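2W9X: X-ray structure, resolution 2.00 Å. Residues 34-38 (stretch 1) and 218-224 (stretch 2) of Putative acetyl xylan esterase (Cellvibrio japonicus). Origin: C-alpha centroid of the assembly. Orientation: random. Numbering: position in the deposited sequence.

Stretch 1 34-38: GRVLV
Stretch 2 218-224: LYPYTLN

A single arginine does most of the work: the guanidinium of Arg35 donates to a backbone carbonyl in the turn of the other stretch and at the same time lies over the ring of the residue that owns that carbonyl. NH1 of Arg35 donates to O of Tyr219 at 2.6 Å (N-H...O angle 150°), with the oxygen at the guanidinium edge, near its plane; NH2 of Arg35 adds a weak bond to the same O of Tyr219 at 3.3 Å and 125°. Arg35 CZ sits 4.5 Å from the centroid of the Tyr219 ring, 16° off its normal, a cation-pi contact in which the positive charge meets the electron-rich face; NH2 of Arg35 comes within 3.3 Å of CZ of Tyr219. Arg35 points its CA-to-CB bond toward the other stretch and, from chi1 m (-73°), runs almost fully extended (178°, 173° and -179°), which carries the guanidinium to the turn.

The receiving stretch has a type I beta turn from Leu218 to Tyr221, closed by Tyr221 N to Leu218 O at 3.2 Å. Tyr219 and Pro220 occupy its corners at phi/psi -55/-37 and -69/-10. Tyr219 leaves the backbone sideways with chi1 t (-177°) and chi2 85°, which brings its ring nearer the arginine; its hydroxyl is hydrogen-bonded elsewhere in the structure. After the turn, Tyr221 extends (-106/143), and its O lies 3.2 Å from NH1 of Arg35. Thr222 folds back (-60/-36), and Leu223 extends again (-130/-175).

Stretch 1 is extended from Arg35 (-73/122) through Val36 (-140/132) and Leu37 (-85/110) to Val38 (-94/121), with Leu37 and Val38 in a strand that continues later in the chain. Gly34, at 91/168, precedes it with a positive phi that would jam a CB against the preceding carbonyl. The register is set by CA of Arg35 and CA of Thr222, 5.8 Å apart. A water ties these two backbones together, donating to O of Arg35 at 2.4 Å and to O of Thr222 at 2.9 Å.

Beyond this bridge the contact becomes apolar. Val36 points away, while Leu37 points toward the other stretch. The methyl CG2 of Thr222 (chi1 m) packs 3.7 Å from N of Leu37 and 4.0 Å from CB of Leu37. Leu37, with chi1 -148° and chi2 -145° both between wells, places CD1 4.2 Å from CD1 of Leu223 (m, t). Together the stretches bury 329 Å², both sides summed.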

# COMPACT_ATOMS: atom_id res chain seq x y z
N GLY B 34 24.27 2.06 -10.56
CA GLY B 34 23.56 2.60 -11.71
C GLY B 34 23.95 1.89 -12.99
O GLY B 34 24.92 1.11 -13.02
N ARG B 35 23.16 2.16 -14.03
CA ARG B 35 23.31 1.53 -15.32
C ARG B 35 24.53 2.07 -16.03
O ARG B 35 24.65 3.27 -16.26
CB ARG B 35 22.06 1.74 -16.18
CG ARG B 35 20.88 0.93 -15.72
CD ARG B 35 19.67 1.24 -16.57
NE ARG B 35 18.56 0.35 -16.25
CZ ARG B 35 17.38 0.39 -16.86
NH1 ARG B 35 17.15 1.27 -17.83
NH2 ARG B 35 16.43 -0.47 -16.50
N VAL B 36 25.44 1.17 -16.38
CA VAL B 36 26.71 1.52 -16.98
C VAL B 36 27.03 0.50 -18.06
O VAL B 36 26.89 -0.71 -17.84
CB VAL B 36 27.84 1.57 -15.91
CG1 VAL B 36 29.20 1.52 -16.55
CG2 VAL B 36 27.73 2.81 -15.04
N LEU B 37 27.41 0.99 -19.23
CA LEU B 37 27.93 0.16 -20.30
C LEU B 37 29.43 -0.03 -20.04
O LEU B 37 30.21 0.92 -20.15
CB LEU B 37 27.71 0.83 -21.66
CG LEU B 37 27.47 0.02 -22.95
CD1 LEU B 37 28.11 0.73 -24.14
CD2 LEU B 37 27.91 -1.45 -22.88
N VAL B 38 29.82 -1.25 -19.66
CA VAL B 38 31.23 -1.57 -19.42
C VAL B 38 31.85 -2.17 -20.67
O VAL B 38 31.38 -3.18 -21.19
CB VAL B 38 31.45 -2.50 -18.17
CG1 VAL B 38 30.82 -1.89 -16.92
CG2 VAL B 38 30.89 -3.90 -18.40
N LEU B 218 11.96 4.15 -23.11
CA LEU B 218 13.36 4.43 -22.81
C LEU B 218 13.91 3.43 -21.82
O LEU B 218 15.10 3.11 -21.84
CB LEU B 218 13.49 5.83 -22.20
CG LEU B 218 13.11 7.03 -23.08
CD1 LEU B 218 12.93 8.24 -22.19
CD2 LEU B 218 14.18 7.29 -24.12
N TYR B 219 13.01 2.93 -20.97
CA TYR B 219 13.37 2.12 -19.81
C TYR B 219 14.22 0.87 -20.10
O TYR B 219 15.07 0.54 -19.28
CB TYR B 219 12.13 1.76 -18.98
CG TYR B 219 12.51 0.99 -17.74
CD1 TYR B 219 12.91 1.66 -16.56
CD2 TYR B 219 12.52 -0.40 -17.75
CE1 TYR B 219 13.30 0.95 -15.44
CE2 TYR B 219 12.91 -1.12 -16.62
CZ TYR B 219 13.30 -0.43 -15.48
OH TYR B 219 13.68 -1.17 -14.38
N PRO B 220 13.99 0.17 -21.23
CA PRO B 220 14.75 -1.07 -21.43
C PRO B 220 16.25 -0.90 -21.70
O PRO B 220 16.98 -1.88 -21.69
CB PRO B 220 14.08 -1.70 -22.66
CG PRO B 220 12.74 -1.04 -22.75
CD PRO B 220 13.03 0.36 -22.33
N TYR B 221 16.70 0.33 -21.94
CA TYR B 221 18.04 0.54 -22.47
C TYR B 221 19.05 1.07 -21.46
O TYR B 221 18.72 1.88 -20.59
CB TYR B 221 18.00 1.40 -23.73
CG TYR B 221 17.12 0.79 -24.80
CD1 TYR B 221 17.58 -0.27 -25.59
CD2 TYR B 221 15.81 1.24 -24.99
CE1 TYR B 221 16.77 -0.86 -26.56
CE2 TYR B 221 14.99 0.66 -25.96
CZ TYR B 221 15.47 -0.38 -26.74
OH TYR B 221 14.66 -0.95 -27.70
N THR B 222 20.28 0.56 -21.59
CA THR B 222 21.43 0.92 -20.76
C THR B 222 21.74 2.42 -20.85
O THR B 222 22.15 3.05 -19.86
CB THR B 222 22.68 0.11 -21.19
OG1 THR B 222 22.39 -1.28 -21.07
CG2 THR B 222 23.91 0.43 -20.34
N LEU B 223 21.54 2.96 -22.05
CA LEU B 223 21.84 4.36 -22.31
C LEU B 223 20.69 5.08 -22.98
O LEU B 223 19.60 4.51 -23.16
CB LEU B 223 23.10 4.50 -23.19
CG LEU B 223 24.39 3.87 -22.68
CD1 LEU B 223 25.47 3.96 -23.74
CD2 LEU B 223 24.83 4.52 -21.37
N ASN B 224 20.95 6.33 -23.34
CA ASN B 224 19.99 7.25 -23.92
C ASN B 224 19.65 6.90 -25.37
O ASN B 224 19.10 7.73 -26.09
CB ASN B 224 20.55 8.68 -23.84
CG ASN B 224 21.78 8.87 -24.73
OD1 ASN B 224 21.68 9.34 -25.87
ND2 ASN B 224 22.94 8.45 -24.23
O HOH W 1 23.68 4.67 -18.01